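Local coordinates for uncharacterized protein (Candida albicans, PDB 5K04) that probably serves as the non-catalytic, largely helical subunit of the NatB N-terminal acetyltransferase complex, holding the catalytic subunit NAT3, at residues F495-F498 with S499-M502; Q474-K477 with E478-I481; D464-R467 with F468-S472. All blocks are in the same frame, centred on the assembly; numbering follows the deposited sequence.

Contact 1 of 3, residues F495-F498 with S499-M502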
ATOM      1  N   PHE A 495     -12.503   3.399   0.352  1.00 35.10           N
ATOM      2  CA  PHE A 495     -11.944   4.192   1.451  1.00 36.08           C
ATOM      3  C   PHE A 495     -11.849   3.354   2.719  1.00 32.10           C
ATOM      4  O   PHE A 495     -10.824   3.348   3.406  1.00 23.48           O
ATOM      5  CB  PHE A 495     -12.799   5.428   1.736  1.00 37.28           C
ATOM      6  CG  PHE A 495     -12.846   6.436   0.625  1.00 37.38           C
ATOM      7  CD1 PHE A 495     -11.968   6.376  -0.443  1.00 43.85           C
ATOM      8  CD2 PHE A 495     -13.779   7.457   0.662  1.00 41.08           C
ATOM      9  CE1 PHE A 495     -12.024   7.312  -1.454  1.00 46.11           C
ATOM     10  CE2 PHE A 495     -13.841   8.403  -0.357  1.00 45.70           C
ATOM     11  CZ  PHE A 495     -12.965   8.327  -1.412  1.00 39.69           C
ATOM     12  N   ILE A 496     -12.932   2.646   3.040  1.00 39.55           N
ATOM     13  CA  ILE A 496     -12.994   1.856   4.263  1.00 36.73           C
ATOM     14  C   ILE A 496     -11.949   0.753   4.228  1.00 37.79           C
ATOM     15  O   ILE A 496     -11.188   0.560   5.190  1.00 25.79           O
ATOM     16  CB  ILE A 496     -14.421   1.305   4.441  1.00 36.39           C
ATOM     17  CG1 ILE A 496     -15.398   2.460   4.706  1.00 37.38           C
ATOM     18  CG2 ILE A 496     -14.477   0.257   5.536  1.00 31.30           C
ATOM     19  CD1 ILE A 496     -16.873   2.081   4.543  1.00 34.28           C
ATOM     20  N   ASN A 497     -11.865   0.040   3.097  1.00 45.25           N
ATOM     21  CA  ASN A 497     -10.900  -1.052   2.966  1.00 42.91           C
ATOM     22  C   ASN A 497      -9.473  -0.535   2.990  1.00 39.26           C
ATOM     23  O   ASN A 497      -8.580  -1.189   3.544  1.00 29.43           O
ATOM     24  CB  ASN A 497     -11.161  -1.842   1.681  1.00 40.97           C
ATOM     25  CG  ASN A 497     -12.375  -2.764   1.804  1.00 42.22           C
ATOM     26  OD1 ASN A 497     -12.715  -3.200   2.893  1.00 31.31           O
ATOM     27  ND2 ASN A 497     -13.017  -3.064   0.687  1.00 59.47           N
ATOM     28  N   PHE A 498      -9.242   0.633   2.380  1.00 42.26           N
ATOM     29  CA  PHE A 498      -7.934   1.274   2.454  1.00 39.62           C
ATOM     30  C   PHE A 498      -7.540   1.506   3.905  1.00 37.01           C
ATOM     31  O   PHE A 498      -6.444   1.131   4.335  1.00 24.34           O
ATOM     32  CB  PHE A 498      -7.961   2.599   1.683  1.00 45.68           C
ATOM     33  CG  PHE A 498      -6.596   3.217   1.468  1.00 45.16           C
ATOM     34  CD1 PHE A 498      -6.064   4.098   2.389  1.00 44.51           C
ATOM     35  CD2 PHE A 498      -5.851   2.923   0.338  1.00 44.58           C
ATOM     36  CE1 PHE A 498      -4.809   4.668   2.194  1.00 38.07           C
ATOM     37  CE2 PHE A 498      -4.586   3.486   0.135  1.00 42.60           C
ATOM     38  CZ  PHE A 498      -4.069   4.359   1.058  1.00 37.81           C
ATOM     39  N   SER A 499      -8.443   2.128   4.672  1.00 41.93           N
ATOM     40  CA  SER A 499      -8.222   2.349   6.097  1.00 43.05           C
ATOM     41  C   SER A 499      -7.908   1.040   6.817  1.00 42.57           C
ATOM     42  O   SER A 499      -6.884   0.935   7.501  1.00 31.84           O
ATOM     43  CB  SER A 499      -9.453   3.026   6.709  1.00 34.32           C
ATOM     44  OG  SER A 499      -9.240   3.332   8.060  1.00 30.78           O
ATOM     45  N   LYS A 500      -8.786   0.028   6.665  1.00 47.72           N
ATOM     46  CA  LYS A 500      -8.569  -1.288   7.286  1.00 46.91           C
ATOM     47  C   LYS A 500      -7.193  -1.857   6.970  1.00 44.13           C
ATOM     48  O   LYS A 500      -6.523  -2.417   7.847  1.00 31.79           O
ATOM     49  CB  LYS A 500      -9.606  -2.296   6.803  1.00 51.03           C
ATOM     50  CG  LYS A 500     -11.015  -2.158   7.313  1.00 63.35           C
ATOM     51  CD  LYS A 500     -11.749  -3.478   7.082  1.00 70.38           C
ATOM     52  CE  LYS A 500     -13.248  -3.296   6.935  1.00 78.66           C
ATOM     53  NZ  LYS A 500     -13.949  -4.614   6.862  1.00 79.49           N
ATOM     54  N   ARG A 501      -6.777  -1.773   5.703  1.00 38.00           N
ATOM     55  CA  ARG A 501      -5.511  -2.377   5.320  1.00 39.38           C
ATOM     56  C   ARG A 501      -4.325  -1.632   5.917  1.00 38.88           C
ATOM     57  O   ARG A 501      -3.238  -2.206   6.028  1.00 25.20           O
ATOM     58  CB  ARG A 501      -5.419  -2.449   3.795  1.00 35.48           C
ATOM     59  CG  ARG A 501      -6.347  -3.519   3.203  1.00 37.67           C
ATOM     60  CD  ARG A 501      -6.444  -3.462   1.684  1.00 40.85           C
ATOM     61  NE  ARG A 501      -5.167  -3.737   1.030  1.00 49.74           N
ATOM     62  CZ  ARG A 501      -5.003  -3.857  -0.289  1.00 47.10           C
ATOM     63  NH1 ARG A 501      -6.038  -3.714  -1.103  1.00 46.65           N
ATOM     64  NH2 ARG A 501      -3.805  -4.102  -0.797  1.00 40.94           N
ATOM     65  N   MET A 502      -4.528  -0.372   6.316  1.00 40.78           N
ATOM     66  CA  MET A 502      -3.480   0.511   6.817  1.00 40.81           C
ATOM     67  C   MET A 502      -3.355   0.483   8.334  1.00 36.61           C
ATOM     68  O   MET A 502      -2.318   0.885   8.871  1.00 27.72           O
ATOM     69  CB  MET A 502      -3.752   1.955   6.356  1.00 33.55           C
ATOM     70  CG  MET A 502      -3.262   2.283   4.946  1.00 37.18           C
ATOM     71  SD  MET A 502      -1.529   2.046   4.675  1.00 21.25           S
ATOM     72  CE  MET A 502      -1.298   3.270   3.436  1.00 71.17           C
TER
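Phe498, with CG swung opposite the backbone N (chi1 -169°), and Met502, folded at chi2 (-58°), lie side by side pointing the same way, one helical turn apart. The bend brings the methyl end of the methionine to the far end of the ring, CE of Met502 standing 3.8 Å from CZ of Phe498. Its sulfur is not centred over the ring: SD of Met502 is 5.4 Å from the Phe498 centroid and 32° off the ring normal. In the backbone of the same turn the Met502 N to Phe498 O bond is weak because strongly bent, whereas Lys500 N to Ile496 O (2.9 Å) is nearly straight. On another flank the extended Lys500 chain runs alongside Ile496, with CE of Lys500 4.0 Å from CG2 of Ile496. The polar ends serve other parts of the complex: Ser499 OG bonds Tyr124 OH, while Arg501 bonds Asn549 and makes a salt bridge to Glu10 of the NAT3 chain. Phe13 of NAT3 stacks on the Phe498 ring, placing this turn at the subunit interface. The Phe498–Met502 pair is an intrahelical Met-aromatic contact with i to i+4 spacing, set in an all-helical protein of the TPR clan.

Contact 2 of 3, residues Q474-K477 with E478-I481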
ATOM      1  N   GLN A 474      -5.300   9.904   9.715  1.00 45.62           N
ATOM      2  CA  GLN A 474      -6.241  11.010   9.881  1.00 41.53           C
ATOM      3  C   GLN A 474      -6.882  11.419   8.558  1.00 39.34           C
ATOM      4  O   GLN A 474      -8.051  11.822   8.536  1.00 28.95           O
ATOM      5  CB  GLN A 474      -5.554  12.217  10.525  1.00 46.00           C
ATOM      6  CG  GLN A 474      -6.558  13.289  11.000  1.00 71.24           C
ATOM      7  CD  GLN A 474      -7.724  12.709  11.846  1.00 82.23           C
ATOM      8  OE1 GLN A 474      -7.526  12.249  12.978  1.00 78.34           O
ATOM      9  NE2 GLN A 474      -8.940  12.732  11.282  1.00 78.77           N
ATOM     10  N   GLU A 475      -6.137  11.335   7.451  1.00 46.78           N
ATOM     11  CA  GLU A 475      -6.703  11.721   6.163  1.00 46.40           C
ATOM     12  C   GLU A 475      -7.777  10.729   5.702  1.00 42.33           C
ATOM     13  O   GLU A 475      -8.836  11.142   5.209  1.00 25.97           O
ATOM     14  CB  GLU A 475      -5.585  11.871   5.125  1.00 41.72           C
ATOM     15  CG  GLU A 475      -4.704  13.118   5.359  1.00 40.46           C
ATOM     16  CD  GLU A 475      -3.587  13.313   4.311  1.00 42.52           C
ATOM     17  OE1 GLU A 475      -3.212  12.342   3.609  1.00 34.08           O
ATOM     18  OE2 GLU A 475      -3.098  14.457   4.192  1.00 34.53           O
ATOM     19  N   ILE A 476      -7.554   9.419   5.888  1.00 41.08           N
ATOM     20  CA  ILE A 476      -8.545   8.453   5.412  1.00 39.68           C
ATOM     21  C   ILE A 476      -9.805   8.481   6.274  1.00 41.25           C
ATOM     22  O   ILE A 476     -10.920   8.351   5.754  1.00 30.71           O
ATOM     23  CB  ILE A 476      -7.956   7.036   5.309  1.00 41.02           C
ATOM     24  CG1 ILE A 476      -8.918   6.186   4.482  1.00 43.51           C
ATOM     25  CG2 ILE A 476      -7.721   6.389   6.676  1.00 38.79           C
ATOM     26  CD1 ILE A 476      -8.983   6.607   3.039  1.00 34.56           C
ATOM     27  N   LYS A 477      -9.661   8.694   7.586  1.00 43.58           N
ATOM     28  CA  LYS A 477     -10.838   8.866   8.433  1.00 41.97           C
ATOM     29  C   LYS A 477     -11.713   9.996   7.910  1.00 43.11           C
ATOM     30  O   LYS A 477     -12.923   9.821   7.721  1.00 32.02           O
ATOM     31  CB  LYS A 477     -10.408   9.122   9.880  1.00 39.99           C
ATOM     32  CG  LYS A 477     -11.541   9.485  10.857  1.00 42.92           C
ATOM     33  CD  LYS A 477     -11.230   8.952  12.239  1.00 53.70           C
ATOM     34  CE  LYS A 477     -12.269   9.386  13.275  1.00 64.01           C
ATOM     35  NZ  LYS A 477     -12.256  10.862  13.474  1.00 75.16           N
ATOM     36  N   GLU A 478     -11.105  11.162   7.652  1.00 49.70           N
ATOM     37  CA  GLU A 478     -11.848  12.312   7.126  1.00 46.81           C
ATOM     38  C   GLU A 478     -12.454  12.013   5.751  1.00 41.00           C
ATOM     39  O   GLU A 478     -13.589  12.402   5.465  1.00 28.26           O
ATOM     40  CB  GLU A 478     -10.925  13.536   7.059  1.00 40.20           C
ATOM     41  CG  GLU A 478     -11.599  14.846   6.596  1.00 62.47           C
ATOM     42  CD  GLU A 478     -12.653  15.411   7.579  1.00 60.95           C
ATOM     43  OE1 GLU A 478     -13.354  16.375   7.211  1.00 59.02           O
ATOM     44  OE2 GLU A 478     -12.770  14.896   8.710  1.00 58.39           O
ATOM     45  N   SER A 479     -11.712  11.306   4.897  1.00 43.70           N
ATOM     46  CA  SER A 479     -12.242  10.867   3.605  1.00 45.25           C
ATOM     47  C   SER A 479     -13.511  10.025   3.771  1.00 45.26           C
ATOM     48  O   SER A 479     -14.480  10.192   3.018  1.00 26.97           O
ATOM     49  CB  SER A 479     -11.159  10.076   2.858  1.00 39.93           C
ATOM     50  OG  SER A 479     -10.000  10.871   2.666  1.00 39.88           O
ATOM     51  N   ILE A 480     -13.519   9.116   4.754  1.00 39.48           N
ATOM     52  CA  ILE A 480     -14.702   8.301   5.024  1.00 43.48           C
ATOM     53  C   ILE A 480     -15.872   9.164   5.485  1.00 37.06           C
ATOM     54  O   ILE A 480     -17.020   8.946   5.082  1.00 34.02           O
ATOM     55  CB  ILE A 480     -14.367   7.211   6.059  1.00 42.65           C
ATOM     56  CG1 ILE A 480     -13.349   6.223   5.476  1.00 35.90           C
ATOM     57  CG2 ILE A 480     -15.638   6.509   6.505  1.00 34.73           C
ATOM     58  CD1 ILE A 480     -12.839   5.212   6.473  1.00 38.31           C
ATOM     59  N   ILE A 481     -15.600  10.165   6.322  1.00 42.61           N
ATOM     60  CA  ILE A 481     -16.660  11.040   6.825  1.00 42.91           C
ATOM     61  C   ILE A 481     -17.240  11.871   5.691  1.00 37.16           C
ATOM     62  O   ILE A 481     -18.464  11.994   5.543  1.00 31.60           O
ATOM     63  CB  ILE A 481     -16.117  11.933   7.960  1.00 40.20           C
ATOM     64  CG1 ILE A 481     -15.829  11.098   9.215  1.00 45.51           C
ATOM     65  CG2 ILE A 481     -17.076  13.076   8.282  1.00 39.95           C
ATOM     66  CD1 ILE A 481     -15.296  11.908  10.399  1.00 42.73           C
TER
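Ser479 turns its hydroxyl back along the helix to Glu475, and this is where the contact is tightest. With OG beside its own backbone N (chi1 -59°), the serine reaches the carbonyl one turn earlier, Ser479 OG donating to Glu475 O at 2.8 Å. The backbone donor arrives at the same oxygen, Ser479 N to Glu475 O being 2.9 Å, so two bonds grip one acceptor. They use it differently: the hydroxyl stands above the carbonyl plane, 41° out of it, whereas the N-H is tilted by only 18°. Ser479 OG also bonds Ser33 OG of the NAT3 chain, and the Glu475 carboxylate is hydrogen-bonded to Asn28 and Ser30 of that chain, so this turn ties the helix to its partner subunit.

Ile476 and Ile480 form the buried apolar flank. Ile476 CD1 comes within 4.1 Å of Ser479 CB, and Ile480 CG1 folds against the backbone, 3.2 Å from Ile476 O. Both isoleucines pack on Phe495 or Phe498 and on Ser499 of helix 489-503, which runs antiparallel to this one; the two make a helical hairpin, consistent with a TPR-clan protein.

The opposite character belongs to the solvent side, formed by Gln474 and by Glu478, whose OE1 bonds Gln482, while Lys477 and Ile481 are partly sheltered by the loop with Ile121 and Glu122. Packing here is looser. Lys477 NZ and Glu478 OE2 are 6.3 Å apart, too far for a salt bridge, although their opposite charges may still attract weakly. Ile481 meets mainly backbone, its CG1 lying 3.5 Å from Lys477 O, while the end of the lysine barely reaches it: NZ of Lys477 is 4.4 Å from CD1 of Ile481.

Contact 3 of 3, residues D464-R467 with F468-S472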
ATOM      1  N   ASP A 464      10.076   9.865  10.239  1.00 46.91           N
ATOM      2  CA  ASP A 464       9.390  10.562   9.157  1.00 48.92           C
ATOM      3  C   ASP A 464       8.415   9.630   8.445  1.00 37.33           C
ATOM      4  O   ASP A 464       7.292  10.026   8.107  1.00 32.15           O
ATOM      5  CB  ASP A 464      10.424  11.125   8.183  1.00 52.77           C
ATOM      6  CG  ASP A 464       9.840  12.149   7.248  1.00 66.90           C
ATOM      7  OD1 ASP A 464       9.422  13.225   7.736  1.00 70.15           O
ATOM      8  OD2 ASP A 464       9.801  11.877   6.025  1.00 69.23           O
ATOM      9  N   ILE A 465       8.825   8.379   8.237  1.00 36.99           N
ATOM     10  CA  ILE A 465       7.932   7.367   7.690  1.00 37.82           C
ATOM     11  C   ILE A 465       6.744   7.141   8.619  1.00 38.66           C
ATOM     12  O   ILE A 465       5.597   7.034   8.164  1.00 35.74           O
ATOM     13  CB  ILE A 465       8.723   6.072   7.424  1.00 35.47           C
ATOM     14  CG1 ILE A 465       9.740   6.307   6.312  1.00 39.04           C
ATOM     15  CG2 ILE A 465       7.809   4.943   7.032  1.00 37.46           C
ATOM     16  CD1 ILE A 465      10.574   5.114   5.963  1.00 40.97           C
ATOM     17  N   TYR A 466       6.993   7.082   9.934  1.00 46.23           N
ATOM     18  CA  TYR A 466       5.891   6.928  10.885  1.00 41.28           C
ATOM     19  C   TYR A 466       4.927   8.114  10.841  1.00 39.56           C
ATOM     20  O   TYR A 466       3.716   7.932  11.022  1.00 29.50           O
ATOM     21  CB  TYR A 466       6.411   6.741  12.315  1.00 38.17           C
ATOM     22  CG  TYR A 466       5.253   6.501  13.252  1.00 40.74           C
ATOM     23  CD1 TYR A 466       4.653   5.248  13.335  1.00 36.37           C
ATOM     24  CD2 TYR A 466       4.722   7.530  14.019  1.00 39.07           C
ATOM     25  CE1 TYR A 466       3.549   5.017  14.169  1.00 38.94           C
ATOM     26  CE2 TYR A 466       3.624   7.312  14.859  1.00 40.47           C
ATOM     27  CZ  TYR A 466       3.041   6.056  14.929  1.00 41.41           C
ATOM     28  OH  TYR A 466       1.944   5.844  15.750  1.00 35.08           O
ATOM     29  N   ARG A 467       5.436   9.335  10.604  1.00 42.76           N
ATOM     30  CA  ARG A 467       4.545  10.493  10.502  1.00 42.64           C
ATOM     31  C   ARG A 467       3.642  10.412   9.276  1.00 35.50           C
ATOM     32  O   ARG A 467       2.531  10.952   9.297  1.00 28.39           O
ATOM     33  CB  ARG A 467       5.354  11.795  10.500  1.00 38.97           C
ATOM     34  CG  ARG A 467       5.978  12.101  11.861  1.00 47.61           C
ATOM     35  CD  ARG A 467       6.714  13.428  11.882  1.00 64.74           C
ATOM     36  NE  ARG A 467       7.350  13.664  13.181  1.00 78.14           N
ATOM     37  CZ  ARG A 467       8.664  13.735  13.368  1.00 79.79           C
ATOM     38  NH1 ARG A 467       9.480  13.600  12.330  1.00 87.34           N
ATOM     39  NH2 ARG A 467       9.159  13.945  14.586  1.00 75.61           N
ATOM     40  N   PHE A 468       4.097   9.749   8.205  1.00 40.25           N
ATOM     41  CA  PHE A 468       3.207   9.455   7.087  1.00 37.14           C
ATOM     42  C   PHE A 468       2.035   8.602   7.561  1.00 38.02           C
ATOM     43  O   PHE A 468       0.877   8.883   7.237  1.00 23.77           O
ATOM     44  CB  PHE A 468       3.975   8.741   5.956  1.00 33.58           C
ATOM     45  CG  PHE A 468       3.196   7.604   5.331  1.00 34.90           C
ATOM     46  CD1 PHE A 468       2.095   7.860   4.517  1.00 40.63           C
ATOM     47  CD2 PHE A 468       3.549   6.286   5.575  1.00 36.62           C
ATOM     48  CE1 PHE A 468       1.360   6.827   3.967  1.00 41.49           C
ATOM     49  CE2 PHE A 468       2.817   5.241   5.021  1.00 39.76           C
ATOM     50  CZ  PHE A 468       1.716   5.510   4.221  1.00 38.96           C
ATOM     51  N   TYR A 469       2.330   7.559   8.350  1.00 38.88           N
ATOM     52  CA  TYR A 469       1.280   6.709   8.914  1.00 42.43           C
ATOM     53  C   TYR A 469       0.299   7.514   9.767  1.00 40.82           C
ATOM     54  O   TYR A 469      -0.920   7.308   9.685  1.00 27.25           O
ATOM     55  CB  TYR A 469       1.919   5.572   9.724  1.00 40.02           C
ATOM     56  CG  TYR A 469       2.484   4.457   8.856  1.00 42.45           C
ATOM     57  CD1 TYR A 469       1.635   3.555   8.233  1.00 43.52           C
ATOM     58  CD2 TYR A 469       3.851   4.307   8.657  1.00 37.93           C
ATOM     59  CE1 TYR A 469       2.110   2.533   7.443  1.00 41.61           C
ATOM     60  CE2 TYR A 469       4.353   3.263   7.845  1.00 38.61           C
ATOM     61  CZ  TYR A 469       3.459   2.383   7.244  1.00 41.53           C
ATOM     62  OH  TYR A 469       3.873   1.351   6.430  1.00 27.08           O
ATOM     63  N   LEU A 470       0.808   8.441  10.584  1.00 42.77           N
ATOM     64  CA  LEU A 470      -0.074   9.303  11.371  1.00 39.34           C
ATOM     65  C   LEU A 470      -0.948  10.170  10.473  1.00 38.77           C
ATOM     66  O   LEU A 470      -2.135  10.372  10.750  1.00 29.35           O
ATOM     67  CB  LEU A 470       0.762  10.197  12.284  1.00 43.77           C
ATOM     68  CG  LEU A 470       1.395   9.617  13.535  1.00 49.03           C
ATOM     69  CD1 LEU A 470       2.230  10.696  14.242  1.00 50.53           C
ATOM     70  CD2 LEU A 470       0.292   9.111  14.442  1.00 46.53           C
ATOM     71  N   THR A 471      -0.362  10.695   9.392  1.00 52.16           N
ATOM     72  CA  THR A 471      -1.074  11.568   8.461  1.00 51.25           C
ATOM     73  C   THR A 471      -2.135  10.802   7.665  1.00 41.08           C
ATOM     74  O   THR A 471      -3.269  11.270   7.506  1.00 30.96           O
ATOM     75  CB  THR A 471      -0.045  12.220   7.534  1.00 47.30           C
ATOM     76  OG1 THR A 471       0.773  13.110   8.304  1.00 42.31           O
ATOM     77  CG2 THR A 471      -0.718  12.979   6.385  1.00 51.40           C
ATOM     78  N   SER A 472      -1.777   9.621   7.165  1.00 44.39           N
ATOM     79  CA  SER A 472      -2.705   8.806   6.389  1.00 42.32           C
ATOM     80  C   SER A 472      -3.896   8.362   7.233  1.00 41.96           C
ATOM     81  O   SER A 472      -5.043   8.412   6.772  1.00 29.94           O
ATOM     82  CB  SER A 472      -1.962   7.598   5.811  1.00 35.04           C
ATOM     83  OG  SER A 472      -2.852   6.746   5.114  1.00 37.81           O
TER
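The Tyr469 ring has its edge against Tyr466, whose CA lies near the ring plane, 4.0 Å from CD2 of Tyr469. One face of the same ring is taken by its neighbour in sequence: Phe468 CE2 sits 3.5 Å above the Tyr469 plane, over the ring centre. Phe468 is itself met at an edge, where Ile465 O lies near its plane, 3.4 Å from Phe468 CD2. Ile465 O also has Tyr469 CD2 at 3.3 Å, obliquely placed, so the carbonyl is flanked by ring carbons while the bond it accepts from Tyr469 N is weak. The first torsion of Phe468, 138°, departs from any staggered position, which suggests some strain in fitting the ring here.

A third ring, that of Tyr466, crosses Leu470 at a slant. Leu470 CG approaches Tyr466 CE2 to 3.5 Å. Phe531 meets the Tyr466 ring edge-to-face, and Tyr530 packs on both Tyr466 and Leu470, so helix 525-537 packs against this flank, Leu470 remaining largely exposed. Such i to i+4 pairs are ordinary intrahelical packing. The Tyr466–Leu470 pair faces helix 525-537, and the Ile465–Tyr469 pair, whose side chains lie alongside one another, faces helix 506-521: helix-on-helix packing in an all-helical, TPR-clan protein. Tyr469 OH is held by a hydrogen bond to Glu443.

Farther round, Arg467 O is gripped twice. Thr471 N bonds it at 2.9 Å and Thr471 OG1 at 3.0 Å, from opposite faces of the carbonyl plane. With OG1 beside its own backbone N (chi1 -67°), the hydroxyl points back to the preceding turn.

How the contacts relate
From the N terminus the order is contact 3, contact 2, contact 1. All three are strictly in series: each spans only successive turns of one helix, so none encloses a long loop and none nests in or crosses another. Contacts 3 and 2 occupy adjoining lengths of helix 456-485; the chain then turns back into helix 489-503, which carries contact 1. This return brings contact 1 against both others. Phe495 and Ser499 meet Ile476, Ser479 and Ile480 of contact 2, whereas Met502 reaches Phe468 of contact 3, with Met502 CE 3.8 Å from Phe468 CZ. These touches join the two helices into a hairpin, and residues of all three contacts also meet NAT3.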